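Local coordinates for surface glycan binding protein B (PDB 6E57) that binds mixed-linkage beta-glucan at the surface of the gut bacterium Bacteroides ovatus, probably holding the polysaccharide for its subsequent use by the cell, at residues A[320-325]-A[406-411]; A[363-368]-A[377-382]. All coordinates share one frame; numbering follows the deposited sequence.

Interaction 1: A[320-325]-A[406-411]; sequences VSWDKP and LCVGHG. With BGC (beta-D-glucopyranose), chain E; PO4 (phosphate ion), chain K.
The W322 indole is sandwiched between the backbone of G409 and a glucose unit of the bound glycan. On one face G409 CA sits 3.6 Å from the centroid of the six-membered ring and 14° off its normal, a CH-pi contact; on the opposite face the sugar's C2 lies 3.8 Å above the plane. This is the aromatic platform common in carbohydrate-binding sites, and the same glucose donates from O6 to W322 O. V408 CG1 packs 3.6 Å from W322 CE3, while the H410 ring, nearly parallel at 12°, is slid too far for a stack. At the edge of that imidazole, in its plane, S321 OG bonds H410 ND1 at 2.9 Å; with chi1 at 171° the hydroxyl swings to the side away from the S321 amide, to where it also accepts from D323 N in an ST turn. The backbone fixes the platform as well, W322 N donating to G409 O at 2.9 Å. The backbone angles at G409 leave no room for a CB beside the V408 carbonyl oxygen. Were W322 an alanine, the glucose would probably lose its stacking surface and the G409 backbone its cover. A phosphate, probably from the crystallisation liquor, lies beside S321, D323 and H410. V320 CG1 rests 3.7 Å from G409 N. Outside the pair, Y362 OH bonds W322 NE1, and Y412 of strand 412-419 packs on V320 and C407, placing the contact where strand 317-321 ends and strand 405-409 turns a corner into strand 412-419.

Interaction 2: A[363-368]-A[377-382]; sequences HKMQLA and SEMEFT. With EDO (1,2-ethanediol), chain I.
A beta hairpin formed by strands 364-369 and 379-380 brings H363, K364 and M365 against M379, E380 and F381 as an antiparallel pair at one edge of a three-stranded sheet. The register follows from the bonds: M365 and M379 are a hydrogen-bonded pair, with M379 N donating to M365 O at 2.8 Å and 172°, and M365 N donating back to M379 O in the carbonyl plane. K364 and E380 form the adjacent non-hydrogen-bonded pair, and F381 N continues the ladder to H363 O at 3.0 Å. The two faces differ in chemistry. On one, K364 NZ makes a long salt bridge of 3.4 Å to E380 OE2; the lysine chain bends only at its end (chi4 68°), and its CD passes 3.2 Å from E378 OE2. The lysine charge is thus paired with E380, while the E378 carboxylate, touching the carbon chain of K364 and with its OE2 5.2 Å from K364 NZ, may add a weaker electrostatic pull. On the other face the M365 and M379 side chains run alongside each other in the same direction, with M365 SD 3.7 Å from M379 CE. The F381 ring crosses M365 at about a right angle, and the sulfur lies obliquely to it in a Met-aromatic contact. Y354 of strand 349-356 meets F381 edge-to-face and also packs on both methionines, so M365 and F381 lie buried against that strand, while M379 stays partly exposed. H363 turns its ND1 to G411 O, while its CB rests over one face of the F381 ring, 3.8 Å from the centroid and 16° off the normal. Beyond the ladder, one water accepts from H363 N and donates to F381 O, both at 2.8 Å.

Overall arrangement
Interactions 1 and 2 share a three-stranded antiparallel sheet in which strand 364-369 lies between 379-380 and 405-409, and their centres are about 10 Å apart. Interaction 1 is buried and relies on backbone packing against an aromatic ring that also meets the glycan; interaction 2 lies at the surface, where a regular hydrogen-bond ladder separates a charged face from a sulfur-and-aromatic one. They join directly through L406 N to A368 O and through G411 O to H363 ND1, both probable hydrogen bonds. W322 CH2 also packs 3.4 Å from E378 OE2, bringing the hairpin's carboxylate to the border of the sugar platform.

Interaction 1: A[320-325]-A[406-411]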
# COMPACT_ATOMS: atom_id res chain seq x y z
N VAL A 320 30.23 -16.58 14.18
CA VAL A 320 29.63 -16.38 15.50
C VAL A 320 29.03 -17.71 15.97
O VAL A 320 28.20 -18.29 15.28
CB VAL A 320 28.56 -15.28 15.47
CG1 VAL A 320 27.90 -15.10 16.83
CG2 VAL A 320 29.12 -13.96 14.97
N SER A 321 29.44 -18.17 17.16
CA SER A 321 28.84 -19.34 17.79
C SER A 321 29.02 -19.29 19.31
O SER A 321 30.13 -19.28 19.81
CB SER A 321 29.41 -20.62 17.24
OG SER A 321 28.97 -21.73 18.02
N TRP A 322 27.89 -19.30 20.01
CA TRP A 322 27.86 -19.27 21.47
C TRP A 322 28.19 -20.65 22.06
O TRP A 322 28.17 -20.82 23.27
CB TRP A 322 26.52 -18.72 21.97
CG TRP A 322 25.30 -19.30 21.32
CD1 TRP A 322 25.16 -20.55 20.78
CD2 TRP A 322 24.02 -18.66 21.18
NE1 TRP A 322 23.89 -20.71 20.30
CE2 TRP A 322 23.17 -19.57 20.53
CE3 TRP A 322 23.52 -17.40 21.53
CZ2 TRP A 322 21.84 -19.26 20.22
CZ3 TRP A 322 22.21 -17.10 21.23
CH2 TRP A 322 21.38 -18.02 20.59
N ASP A 323 28.48 -21.63 21.20
CA ASP A 323 29.01 -22.94 21.61
C ASP A 323 30.49 -22.81 22.00
O ASP A 323 30.94 -23.46 22.95
CB ASP A 323 28.88 -23.99 20.49
CG ASP A 323 27.45 -24.40 20.19
OD1 ASP A 323 26.59 -24.25 21.09
OD2 ASP A 323 27.21 -24.87 19.06
N LYS A 324 31.23 -21.99 21.26
CA LYS A 324 32.68 -21.82 21.45
C LYS A 324 32.95 -21.28 22.85
O LYS A 324 32.12 -20.57 23.42
CB LYS A 324 33.24 -20.90 20.36
CG LYS A 324 33.24 -21.51 18.96
CD LYS A 324 34.01 -20.71 17.93
CE LYS A 324 34.29 -21.49 16.66
NZ LYS A 324 35.20 -22.63 16.89
N PRO A 325 34.10 -21.63 23.46
CA PRO A 325 34.38 -21.26 24.85
C PRO A 325 34.63 -19.75 25.05
O PRO A 325 35.01 -19.06 24.11
CB PRO A 325 35.65 -22.06 25.18
CG PRO A 325 36.34 -22.24 23.85
CD PRO A 325 35.21 -22.39 22.85
N LEU A 406 27.46 -6.17 20.76
CA LEU A 406 27.76 -7.54 20.34
C LEU A 406 26.73 -8.00 19.31
O LEU A 406 25.56 -7.64 19.39
CB LEU A 406 27.74 -8.47 21.55
CG LEU A 406 28.86 -8.33 22.58
CD1 LEU A 406 28.70 -9.35 23.68
CD2 LEU A 406 30.23 -8.47 21.94
N CYS A 407 27.18 -8.81 18.35
CA CYS A 407 26.32 -9.73 17.62
C CYS A 407 26.57 -11.14 18.17
O CYS A 407 27.70 -11.63 18.21
CB CYS A 407 26.57 -9.67 16.12
SG CYS A 407 25.92 -8.17 15.35
N VAL A 408 25.47 -11.77 18.59
CA VAL A 408 25.47 -13.00 19.34
C VAL A 408 24.64 -14.02 18.55
O VAL A 408 23.85 -13.63 17.70
CB VAL A 408 24.92 -12.71 20.75
CG1 VAL A 408 24.13 -13.86 21.34
CG2 VAL A 408 26.03 -12.27 21.69
N GLY A 409 24.84 -15.32 18.82
CA GLY A 409 24.06 -16.38 18.18
C GLY A 409 24.92 -17.56 17.75
O GLY A 409 25.95 -17.84 18.37
N HIS A 410 24.48 -18.25 16.69
CA HIS A 410 25.13 -19.46 16.19
C HIS A 410 24.91 -19.62 14.68
O HIS A 410 23.84 -19.32 14.17
CB HIS A 410 24.61 -20.69 16.94
CG HIS A 410 25.16 -21.98 16.43
ND1 HIS A 410 26.41 -22.45 16.79
CD2 HIS A 410 24.64 -22.90 15.59
CE1 HIS A 410 26.63 -23.60 16.20
NE2 HIS A 410 25.56 -23.90 15.45
N GLY A 411 25.94 -20.10 13.99
CA GLY A 411 25.84 -20.65 12.64
C GLY A 411 25.71 -19.58 11.57
O GLY A 411 25.05 -19.81 10.54
C2 BGC E . 22.15 -19.64 24.44
C3 BGC E . 21.67 -21.07 24.22
C4 BGC E . 22.82 -21.94 23.74
C5 BGC E . 23.97 -21.83 24.74
C6 BGC E . 25.15 -22.72 24.36
C1 BGC E . 23.39 -19.61 25.33
O2 BGC E . 21.09 -18.88 25.04
O3 BGC E . 20.64 -21.07 23.24
O4 BGC E . 22.36 -23.29 23.60
O5 BGC E . 24.40 -20.47 24.82
O6 BGC E . 26.24 -22.45 25.24
P PO4 K . 30.57 -24.60 16.42
O1 PO4 K . 29.63 -25.64 16.98
O2 PO4 K . 31.20 -23.83 17.55
O3 PO4 K . 29.82 -23.65 15.52
O4 PO4 K . 31.65 -25.30 15.61

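Interaction 2: A[363-368]-A[377-382]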
# COMPACT_ATOMS: atom_id res chain seq x y z
N HIS A 363 20.55 -21.59 12.40
CA HIS A 363 21.07 -20.22 12.31
C HIS A 363 20.19 -19.26 13.13
O HIS A 363 19.03 -19.02 12.77
CB HIS A 363 21.17 -19.78 10.84
CG HIS A 363 21.52 -20.88 9.90
ND1 HIS A 363 22.81 -21.28 9.69
CD2 HIS A 363 20.74 -21.68 9.14
CE1 HIS A 363 22.83 -22.28 8.83
NE2 HIS A 363 21.57 -22.54 8.47
N LYS A 364 20.76 -18.73 14.21
CA LYS A 364 20.12 -17.73 15.06
C LYS A 364 21.11 -16.59 15.35
O LYS A 364 22.28 -16.85 15.62
CB LYS A 364 19.67 -18.36 16.38
CG LYS A 364 18.41 -19.21 16.30
CD LYS A 364 17.71 -19.38 17.64
CE LYS A 364 16.42 -20.16 17.55
NZ LYS A 364 16.65 -21.59 17.20
N MET A 365 20.62 -15.34 15.30
CA MET A 365 21.40 -14.16 15.65
C MET A 365 20.56 -13.22 16.53
O MET A 365 19.33 -13.27 16.51
CB MET A 365 21.87 -13.39 14.41
CG MET A 365 20.77 -12.60 13.71
SD MET A 365 21.37 -11.67 12.27
CE MET A 365 22.46 -10.49 13.06
N GLN A 366 21.26 -12.36 17.28
CA GLN A 366 20.65 -11.28 18.05
C GLN A 366 21.68 -10.15 18.23
O GLN A 366 22.85 -10.42 18.50
CB GLN A 366 20.15 -11.78 19.41
CG GLN A 366 19.31 -10.76 20.17
CD GLN A 366 18.92 -11.20 21.56
OE1 GLN A 366 19.64 -11.93 22.23
NE2 GLN A 366 17.77 -10.73 22.02
N LEU A 367 21.23 -8.91 18.05
CA LEU A 367 22.02 -7.73 18.39
C LEU A 367 21.85 -7.46 19.89
O LEU A 367 20.72 -7.45 20.38
CB LEU A 367 21.57 -6.53 17.56
CG LEU A 367 22.18 -6.41 16.17
CD1 LEU A 367 21.84 -7.62 15.31
CD2 LEU A 367 21.73 -5.13 15.49
N ALA A 368 22.96 -7.25 20.59
CA ALA A 368 22.94 -7.12 22.04
C ALA A 368 24.06 -6.19 22.51
O ALA A 368 24.94 -5.80 21.74
CB ALA A 368 23.07 -8.48 22.67
N SER A 377 14.79 -8.58 19.15
CA SER A 377 14.49 -9.99 19.27
C SER A 377 15.61 -10.83 18.66
O SER A 377 16.24 -10.44 17.67
CB SER A 377 13.19 -10.34 18.61
OG SER A 377 12.86 -11.69 18.89
N GLU A 378 15.81 -12.00 19.27
CA GLU A 378 16.52 -13.13 18.67
C GLU A 378 15.80 -13.49 17.36
O GLU A 378 14.57 -13.52 17.32
CB GLU A 378 16.51 -14.27 19.70
CG GLU A 378 17.35 -15.48 19.33
CD GLU A 378 17.24 -16.63 20.34
OE1 GLU A 378 16.33 -16.57 21.20
OE2 GLU A 378 18.05 -17.57 20.25
N MET A 379 16.57 -13.72 16.29
CA MET A 379 16.00 -14.07 14.99
C MET A 379 16.57 -15.40 14.50
O MET A 379 17.77 -15.60 14.51
CB MET A 379 16.28 -13.01 13.93
CG MET A 379 15.80 -13.42 12.55
SD MET A 379 16.23 -12.25 11.26
CE MET A 379 17.99 -12.55 11.10
N GLU A 380 15.67 -16.28 14.04
CA GLU A 380 16.00 -17.53 13.37
C GLU A 380 15.86 -17.32 11.86
O GLU A 380 14.90 -16.69 11.41
CB GLU A 380 15.07 -18.65 13.87
CG GLU A 380 15.56 -20.04 13.53
CD GLU A 380 14.82 -21.17 14.25
OE1 GLU A 380 13.77 -20.90 14.87
OE2 GLU A 380 15.31 -22.32 14.19
N PHE A 381 16.81 -17.85 11.08
CA PHE A 381 16.82 -17.66 9.63
C PHE A 381 17.46 -18.88 8.94
O PHE A 381 18.06 -19.73 9.61
CB PHE A 381 17.55 -16.37 9.27
CG PHE A 381 18.96 -16.26 9.80
CD1 PHE A 381 19.19 -15.89 11.12
CD2 PHE A 381 20.05 -16.51 8.98
CE1 PHE A 381 20.49 -15.78 11.60
CE2 PHE A 381 21.35 -16.39 9.47
CZ PHE A 381 21.56 -16.03 10.78
N THR A 382 17.29 -18.95 7.61
CA THR A 382 17.89 -20.02 6.79
C THR A 382 18.74 -19.46 5.65
O THR A 382 19.56 -20.19 5.10
CB THR A 382 16.82 -20.96 6.21
OG1 THR A 382 15.90 -20.18 5.43
CG2 THR A 382 16.06 -21.74 7.26
C1 EDO I . 16.21 -11.57 25.53
O1 EDO I . 15.48 -10.85 24.52
C2 EDO I . 17.61 -10.99 25.68
O2 EDO I . 17.63 -9.96 26.68
O HOH W 1 17.91 -21.78 11.51